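Local coordinates for protein EmGH1 (Erythrobacter marinus, PDB 5Z87) that probably hydrolyses beta-glucosidic bonds as a glycoside hydrolase family 3 enzyme, releasing glucose from beta-glucosides, at residues A[244-249]-A[540-545]; A[236-241]-A[279-284]. All coordinates share one frame; numbering follows the deposited sequence. Where two conformers were deposited one is given.

Contact 1 (A[244-249]-A[540-545]); sequences GRNFAP and REAYFA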
ATOM      1  N   GLY A 244       6.594   3.403   0.763  1.00 13.73           N
ATOM      2  CA  GLY A 244       7.630   3.682   1.725  1.00 12.68           C
ATOM      3  C   GLY A 244       8.407   4.922   1.390  1.00 16.58           C
ATOM      4  O   GLY A 244       9.535   5.089   1.848  1.00 21.17           O
ATOM      5  N   ARG A 245       7.829   5.796   0.580  1.00 14.64           N
ATOM      6  CA  ARG A 245       8.518   6.959   0.067  1.00 20.38           C
ATOM      7  C   ARG A 245       8.210   8.166   0.946  1.00 22.44           C
ATOM      8  O   ARG A 245       7.037   8.461   1.220  1.00 21.45           O
ATOM      9  CB  ARG A 245       8.113   7.197  -1.383  1.00 18.28           C
ATOM     10  CG  ARG A 245       8.400   5.976  -2.259  1.00 20.76           C
ATOM     11  CD  ARG A 245       8.169   6.282  -3.746  1.00 14.40           C
ATOM     12  NE  ARG A 245       6.750   6.393  -4.093  1.00 18.59           N
ATOM     13  CZ  ARG A 245       6.046   5.439  -4.710  1.00 16.80           C
ATOM     14  NH1 ARG A 245       6.625   4.296  -5.019  1.00 16.23           N
ATOM     15  NH2 ARG A 245       4.758   5.624  -5.014  1.00 17.34           N
ATOM     16  N   ASN A 246       9.265   8.827   1.416  1.00 17.79           N
ATOM     17  CA  ASN A 246       9.104  10.005   2.252  1.00 22.56           C
ATOM     18  C   ASN A 246       8.327  11.074   1.496  1.00 17.73           C
ATOM     19  O   ASN A 246       8.568  11.309   0.311  1.00 22.59           O
ATOM     20  CB  ASN A 246      10.480  10.529   2.670  1.00 22.55           C
ATOM     21  CG  ASN A 246      10.434  11.368   3.937  1.00 21.16           C
ATOM     22  OD1 ASN A 246       9.708  11.056   4.878  1.00 21.03           O
ATOM     23  ND2 ASN A 246      11.220  12.441   3.961  1.00 19.68           N
ATOM     24  N   PHE A 247       7.366  11.697   2.179  1.00 20.72           N
ATOM     25  CA  PHE A 247       6.463  12.747   1.704  1.00 21.20           C
ATOM     26  C   PHE A 247       5.224  12.195   0.977  1.00 26.27           C
ATOM     27  O   PHE A 247       4.305  12.965   0.719  1.00 20.36           O
ATOM     28  CB  PHE A 247       7.128  13.773   0.763  1.00 22.13           C
ATOM     29  CG  PHE A 247       8.069  14.728   1.442  1.00 23.49           C
ATOM     30  CD1 PHE A 247       9.419  14.401   1.604  1.00 22.56           C
ATOM     31  CD2 PHE A 247       7.622  15.979   1.866  1.00 20.88           C
ATOM     32  CE1 PHE A 247      10.302  15.285   2.210  1.00 21.46           C
ATOM     33  CE2 PHE A 247       8.488  16.875   2.477  1.00 20.62           C
ATOM     34  CZ  PHE A 247       9.833  16.529   2.657  1.00 27.22           C
ATOM     35  N   ALA A 248       5.170  10.906   0.620  1.00 19.00           N
ATOM     36  CA  ALA A 248       4.099  10.416  -0.242  1.00 18.63           C
ATOM     37  C   ALA A 248       2.786  10.316   0.535  1.00 22.20           C
ATOM     38  O   ALA A 248       2.783  10.162   1.758  1.00 18.65           O
ATOM     39  CB  ALA A 248       4.460   9.054  -0.851  1.00 11.99           C
ATOM     40  N   PRO A 249       1.652  10.387  -0.161  1.00 19.50           N
ATOM     41  CA  PRO A 249       0.365  10.358   0.533  1.00 15.20           C
ATOM     42  C   PRO A 249       0.180   9.075   1.310  1.00 16.43           C
ATOM     43  O   PRO A 249       0.751   8.028   0.994  1.00 20.55           O
ATOM     44  CB  PRO A 249      -0.664  10.465  -0.602  1.00 16.07           C
ATOM     45  CG  PRO A 249       0.080  11.167  -1.703  1.00 17.31           C
ATOM     46  CD  PRO A 249       1.485  10.584  -1.612  1.00 17.47           C
ATOM     47  N   ARG A 540      17.773   6.606   5.761  0.59 23.18           N
ATOM     48  CA  ARG A 540      17.848   7.974   6.246  0.59 25.72           C
ATOM     49  C   ARG A 540      16.612   8.725   5.783  0.59 25.66           C
ATOM     50  O   ARG A 540      15.856   8.271   4.919  0.59 21.87           O
ATOM     51  CB  ARG A 540      19.122   8.681   5.775  0.59 25.60           C
ATOM     52  CG  ARG A 540      19.116   9.083   4.310  0.59 26.60           C
ATOM     53  CD  ARG A 540      20.312   9.960   3.968  0.59 29.20           C
ATOM     54  NE  ARG A 540      20.486  11.076   4.902  0.59 35.37           N
ATOM     55  CZ  ARG A 540      21.596  11.298   5.601  0.59 35.15           C
ATOM     56  NH1 ARG A 540      22.637  10.481   5.471  0.59 38.60           N
ATOM     57  NH2 ARG A 540      21.674  12.339   6.422  0.59 34.21           N
ATOM     58  N   GLU A 541      16.423   9.881   6.391  1.00 25.83           N
ATOM     59  CA  GLU A 541      15.373  10.805   6.005  1.00 26.14           C
ATOM     60  C   GLU A 541      15.674  11.380   4.622  1.00 26.10           C
ATOM     61  O   GLU A 541      16.730  11.981   4.414  1.00 26.93           O
ATOM     62  CB  GLU A 541      15.285  11.915   7.051  1.00 23.99           C
ATOM     63  CG  GLU A 541      14.327  13.055   6.728  1.00 26.11           C
ATOM     64  CD  GLU A 541      14.346  14.128   7.810  1.00 31.02           C
ATOM     65  OE1 GLU A 541      15.164  14.033   8.751  1.00 25.53           O
ATOM     66  OE2 GLU A 541      13.543  15.070   7.714  1.00 31.11           O
ATOM     67  N   ALA A 542      14.758  11.194   3.676  1.00 24.09           N
ATOM     68  CA  ALA A 542      14.912  11.781   2.343  1.00 24.46           C
ATOM     69  C   ALA A 542      14.478  13.240   2.403  1.00 29.68           C
ATOM     70  O   ALA A 542      13.278  13.528   2.481  1.00 27.82           O
ATOM     71  CB  ALA A 542      14.085  11.013   1.310  1.00 22.77           C
ATOM     72  N   TYR A 543      15.440  14.162   2.360  1.00 23.08           N
ATOM     73  CA  TYR A 543      15.092  15.562   2.536  1.00 25.68           C
ATOM     74  C   TYR A 543      14.389  16.119   1.299  1.00 27.29           C
ATOM     75  O   TYR A 543      14.384  15.527   0.210  1.00 22.55           O
ATOM     76  CB  TYR A 543      16.330  16.394   2.870  1.00 27.78           C
ATOM     77  CG  TYR A 543      17.178  15.794   3.977  1.00 37.68           C
ATOM     78  CD1 TYR A 543      18.354  15.114   3.686  1.00 39.26           C
ATOM     79  CD2 TYR A 543      16.795  15.897   5.314  1.00 41.41           C
ATOM     80  CE1 TYR A 543      19.130  14.551   4.692  1.00 46.48           C
ATOM     81  CE2 TYR A 543      17.570  15.343   6.331  1.00 36.79           C
ATOM     82  CZ  TYR A 543      18.736  14.667   6.008  1.00 47.84           C
ATOM     83  OH  TYR A 543      19.518  14.103   6.993  1.00 62.90           O
ATOM     84  N   PHE A 544      13.783  17.289   1.499  1.00 22.43           N
ATOM     85  CA  PHE A 544      13.017  17.959   0.455  1.00 22.45           C
ATOM     86  C   PHE A 544      13.902  18.375  -0.724  1.00 24.58           C
ATOM     87  O   PHE A 544      13.516  18.213  -1.893  1.00 17.83           O
ATOM     88  CB  PHE A 544      12.304  19.176   1.076  1.00 18.10           C
ATOM     89  CG  PHE A 544      11.466  19.968   0.107  1.00 23.81           C
ATOM     90  CD1 PHE A 544      10.142  19.624  -0.124  1.00 17.58           C
ATOM     91  CD2 PHE A 544      11.998  21.063  -0.564  1.00 19.35           C
ATOM     92  CE1 PHE A 544       9.363  20.343  -1.020  1.00 21.18           C
ATOM     93  CE2 PHE A 544      11.228  21.788  -1.458  1.00 24.85           C
ATOM     94  CZ  PHE A 544       9.902  21.426  -1.689  1.00 21.79           C
ATOM     95  N   ALA A 545      15.088  18.913  -0.438  1.00 24.53           N
ATOM     96  CA  ALA A 545      15.899  19.537  -1.481  1.00 33.89           C
ATOM     97  C   ALA A 545      16.518  18.499  -2.407  1.00 24.32           C
ATOM     98  O   ALA A 545      16.780  17.361  -2.013  1.00 25.51           O
ATOM     99  CB  ALA A 545      17.014  20.394  -0.872  1.00 26.44           C
TER
HETATM  100  O   HOH W   1      11.814  14.960   5.578  1.00 23.80           O

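Contact 2 (A[236-241]-A[279-284]); sequences AGYGQG and ASHGEI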
ATOM      1  N   ALA A 236      -0.768  13.569  11.157  1.00 17.27           N
ATOM      2  CA  ALA A 236      -0.869  12.205  11.679  1.00 19.56           C
ATOM      3  C   ALA A 236      -0.878  11.281  10.466  1.00 23.41           C
ATOM      4  O   ALA A 236      -1.445  11.640   9.428  1.00 25.77           O
ATOM      5  CB  ALA A 236      -2.140  12.007  12.511  1.00 19.06           C
ATOM      6  N   GLY A 237      -0.258  10.107  10.584  1.00 19.68           N
ATOM      7  CA  GLY A 237      -0.176   9.155   9.487  1.00 19.88           C
ATOM      8  C   GLY A 237       1.075   9.248   8.638  1.00 21.83           C
ATOM      9  O   GLY A 237       1.119   8.655   7.555  1.00 17.77           O
ATOM     10  N   TYR A 238       2.095   9.970   9.096  1.00 15.28           N
ATOM     11  CA  TYR A 238       3.280  10.197   8.280  1.00 14.06           C
ATOM     12  C   TYR A 238       3.970   8.884   7.903  1.00 15.28           C
ATOM     13  O   TYR A 238       4.534   8.770   6.807  1.00 19.01           O
ATOM     14  CB  TYR A 238       4.197  11.150   9.044  1.00 14.32           C
ATOM     15  CG  TYR A 238       5.489  11.559   8.389  1.00 17.49           C
ATOM     16  CD1 TYR A 238       5.556  11.871   7.036  1.00 18.44           C
ATOM     17  CD2 TYR A 238       6.647  11.697   9.159  1.00 16.99           C
ATOM     18  CE1 TYR A 238       6.767  12.270   6.455  1.00 21.88           C
ATOM     19  CE2 TYR A 238       7.840  12.099   8.601  1.00 18.20           C
ATOM     20  CZ  TYR A 238       7.905  12.376   7.251  1.00 19.73           C
ATOM     21  OH  TYR A 238       9.115  12.762   6.715  1.00 21.77           O
ATOM     22  N   GLY A 239       3.873   7.860   8.756  1.00 17.21           N
ATOM     23  CA  GLY A 239       4.531   6.592   8.493  1.00 16.38           C
ATOM     24  C   GLY A 239       3.885   5.745   7.409  1.00 24.93           C
ATOM     25  O   GLY A 239       4.517   4.794   6.926  1.00 20.39           O
ATOM     26  N   GLN A 240       2.655   6.070   7.003  1.00 17.18           N
ATOM     27  CA  GLN A 240       1.908   5.231   6.073  1.00 20.05           C
ATOM     28  C   GLN A 240       2.073   5.673   4.624  1.00 16.16           C
ATOM     29  O   GLN A 240       1.326   5.204   3.761  1.00 16.64           O
ATOM     30  CB  GLN A 240       0.418   5.199   6.462  1.00 12.54           C
ATOM     31  CG  GLN A 240       0.105   4.373   7.715  1.00 14.20           C
ATOM     32  CD  GLN A 240       0.862   4.868   8.966  1.00 18.92           C
ATOM     33  OE1 GLN A 240       0.616   5.964   9.451  1.00 18.05           O
ATOM     34  NE2 GLN A 240       1.791   4.051   9.476  1.00 17.97           N
ATOM     35  N   GLY A 241       3.029   6.562   4.337  1.00 15.33           N
ATOM     36  CA  GLY A 241       3.213   7.021   2.969  1.00 16.28           C
ATOM     37  C   GLY A 241       3.376   5.875   1.983  1.00 18.28           C
ATOM     38  O   GLY A 241       4.068   4.892   2.283  1.00 20.49           O
ATOM     39  N   ALA A 279       2.921  18.767  12.961  1.00 13.99           N
ATOM     40  CA  ALA A 279       2.112  18.193  11.896  1.00 19.90           C
ATOM     41  C   ALA A 279       2.999  17.500  10.862  1.00 22.76           C
ATOM     42  O   ALA A 279       4.225  17.627  10.873  1.00 22.01           O
ATOM     43  CB  ALA A 279       1.253  19.270  11.225  1.00 16.16           C
ATOM     44  N   SER A 280       2.358  16.795   9.934  1.00 21.40           N
ATOM     45  CA  SER A 280       3.027  15.909   8.989  1.00 16.18           C
ATOM     46  C   SER A 280       3.251  16.556   7.621  1.00 19.00           C
ATOM     47  O   SER A 280       2.440  17.357   7.148  1.00 23.65           O
ATOM     48  CB  SER A 280       2.202  14.623   8.831  1.00 18.79           C
ATOM     49  OG  SER A 280       2.612  13.873   7.700  1.00 23.65           O
ATOM     50  N   HIS A 281       4.358  16.165   6.973  1.00 22.08           N
ATOM     51  CA  HIS A 281       4.633  16.557   5.588  1.00 20.46           C
ATOM     52  C   HIS A 281       3.464  16.255   4.662  1.00 16.26           C
ATOM     53  O   HIS A 281       3.221  16.979   3.686  1.00 19.22           O
ATOM     54  CB  HIS A 281       5.843  15.786   5.028  1.00 21.25           C
ATOM     55  CG  HIS A 281       7.178  16.217   5.552  1.00 20.70           C
ATOM     56  ND1 HIS A 281       7.419  17.473   6.065  1.00 23.49           N
ATOM     57  CD2 HIS A 281       8.363  15.557   5.598  1.00 23.65           C
ATOM     58  CE1 HIS A 281       8.688  17.562   6.425  1.00 24.84           C
ATOM     59  NE2 HIS A 281       9.284  16.412   6.155  1.00 23.00           N
ATOM     60  N   GLY A 282       2.783  15.140   4.901  1.00 14.67           N
ATOM     61  CA  GLY A 282       2.008  14.482   3.873  1.00 18.11           C
ATOM     62  C   GLY A 282       0.561  14.930   3.804  1.00 20.54           C
ATOM     63  O   GLY A 282       0.119  15.848   4.495  1.00 20.12           O
ATOM     64  N   GLU A 283      -0.176  14.256   2.927  1.00 18.53           N
ATOM     65  CA  GLU A 283      -1.595  14.460   2.684  1.00 18.59           C
ATOM     66  C   GLU A 283      -2.325  13.138   2.868  1.00 20.60           C
ATOM     67  O   GLU A 283      -1.752  12.059   2.692  1.00 22.59           O
ATOM     68  CB  GLU A 283      -1.833  14.972   1.260  1.00 16.98           C
ATOM     69  CG  GLU A 283      -1.525  13.871   0.231  1.00 24.11           C
ATOM     70  CD  GLU A 283      -2.442  13.863  -0.989  1.00 24.40           C
ATOM     71  OE1 GLU A 283      -3.387  13.050  -0.980  1.00 29.20           O
ATOM     72  OE2 GLU A 283      -2.177  14.580  -1.980  1.00 24.19           O
ATOM     73  N   ILE A 284      -3.608  13.229   3.203  1.00 18.81           N
ATOM     74  CA  ILE A 284      -4.513  12.085   3.204  1.00 14.84           C
ATOM     75  C   ILE A 284      -5.711  12.446   2.338  1.00 23.31           C
ATOM     76  O   ILE A 284      -6.409  13.428   2.620  1.00 21.93           O
ATOM     77  CB  ILE A 284      -4.965  11.701   4.621  1.00 20.27           C
ATOM     78  CG1 ILE A 284      -3.749  11.331   5.466  1.00 15.74           C
ATOM     79  CG2 ILE A 284      -6.027  10.596   4.573  1.00 14.66           C
ATOM     80  CD1 ILE A 284      -4.030  11.279   6.912  1.00 15.58           C
TER
HETATM   81  O   HOH W   2       0.557  12.319   7.083  1.00 21.96           O

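Contact 1 (A[244-249]-A[540-545])
N246 and F247 meet A542 and F544 where two loops lie next to each other. The amide of N246 grips the backbone: ND2 donates to A542 O at 2.8 Å, with an N-H...O angle of 149°. The oxygen lies almost in the amide plane of N246, while ND2 is tilted 30° from the carbonyl plane of A542. CG of N246 stands anti to its backbone N (chi1 -157°), beside the carbonyl carbon. N246 OD1 accepts from W190 NE1. N246 CB packs on A542 CB at 3.9 Å. Water 1 accepts from N246 ND2 and donates to E541 OE2 at 2.8 Å. E541 OE1 is hydrogen-bonded to Y452 OH.

The F247 ring comes edge-on to the same carbonyl, with CE1 3.5 Å from A542 O. Its CZ lies 4.0 Å from F544 CB. The F247 and F544 side chains cross at about a right angle. F247 CE2 reaches the edge of the F544 ring, 4.1 Å from CD1. F247 also stacks on H281, and F648 of the second subunit meets it edge-to-face. N246 and F247 are the middle residues of a type II beta turn, closed by A248 N to R245 O. The contact joins loops of the N-terminal TIM-barrel and C-terminal domains of the family 3 fold, beside the pocket where E541 lies near bound dithiothreitol.

Contact 2 (A[236-241]-A[279-284])
Y238 lies alongside H281 and packs on S280, and these are the main side-chain contacts here. The aromatic pair is oblique, with ring centroids 5.2 Å apart and planes at 85°. The two side chains run side by side and point the same way. CB of Y238 points toward the 279-284 segment, and CG stands anti to the backbone N (chi1 -179°). Y238 OH comes 3.1 Å from H281 CD2, a contact with carbon. The polar ends have other partners: Y238 OH is hydrogen-bonded to R192 NH1, and H281 ND1 is hydrogen-bonded to D316 OD2.

Van der Waals packing continues at the base of the ring. S280 OG lies 3.4 Å from Y238 CB. I284 CD1 meets A236 O at 3.6 Å. Both A236 and I284 also touch M257 of helix 254-261.

The hydrogen bonds centre on S280 OG. S280 OG accepts from G282 N at 3.1 Å and 173°, forming an ST turn. S280 OG is also 2.6 Å from water 2, in a hydrogen bond, and this water donates to A236 O. Water 2 thus bridges the two segments, which share no direct hydrogen bond.

An alanine in place of Y238 would probably open a gap beside H281 and leave R192 NH1 without its hydroxyl partner.

Segment 236-241 follows strand 229-235, and segment 279-284 starts at the end of the neighbouring parallel strand 276-279 of the TIM-barrel domain. H281, just past the C-terminal end of strand 276-279, lines the dithiothreitol pocket.

Overall arrangement
The centres of contacts 1 and 2 are about 11 Å apart, on the same side of the chain's centre. Along the chain the order is 236-241, 244-249, 279-284, 540-545, so the segments of the two contacts alternate. Segments 236-241 and 244-249 belong to one loop between strand 229-235 and helix 254-261. That loop meets segment 279-284, at the end of the next barrel strand, in contact 2 and the C-terminal domain in contact 1. The contacts also touch directly: N246 OD1 is 2.6 Å from Y238 OH, a probable weak hydrogen bond, and P249 CB packs on E283 CG. H281 and E541 both line the dithiothreitol pocket, consistent with an active site shared between the two domains, as in other family 3 enzymes.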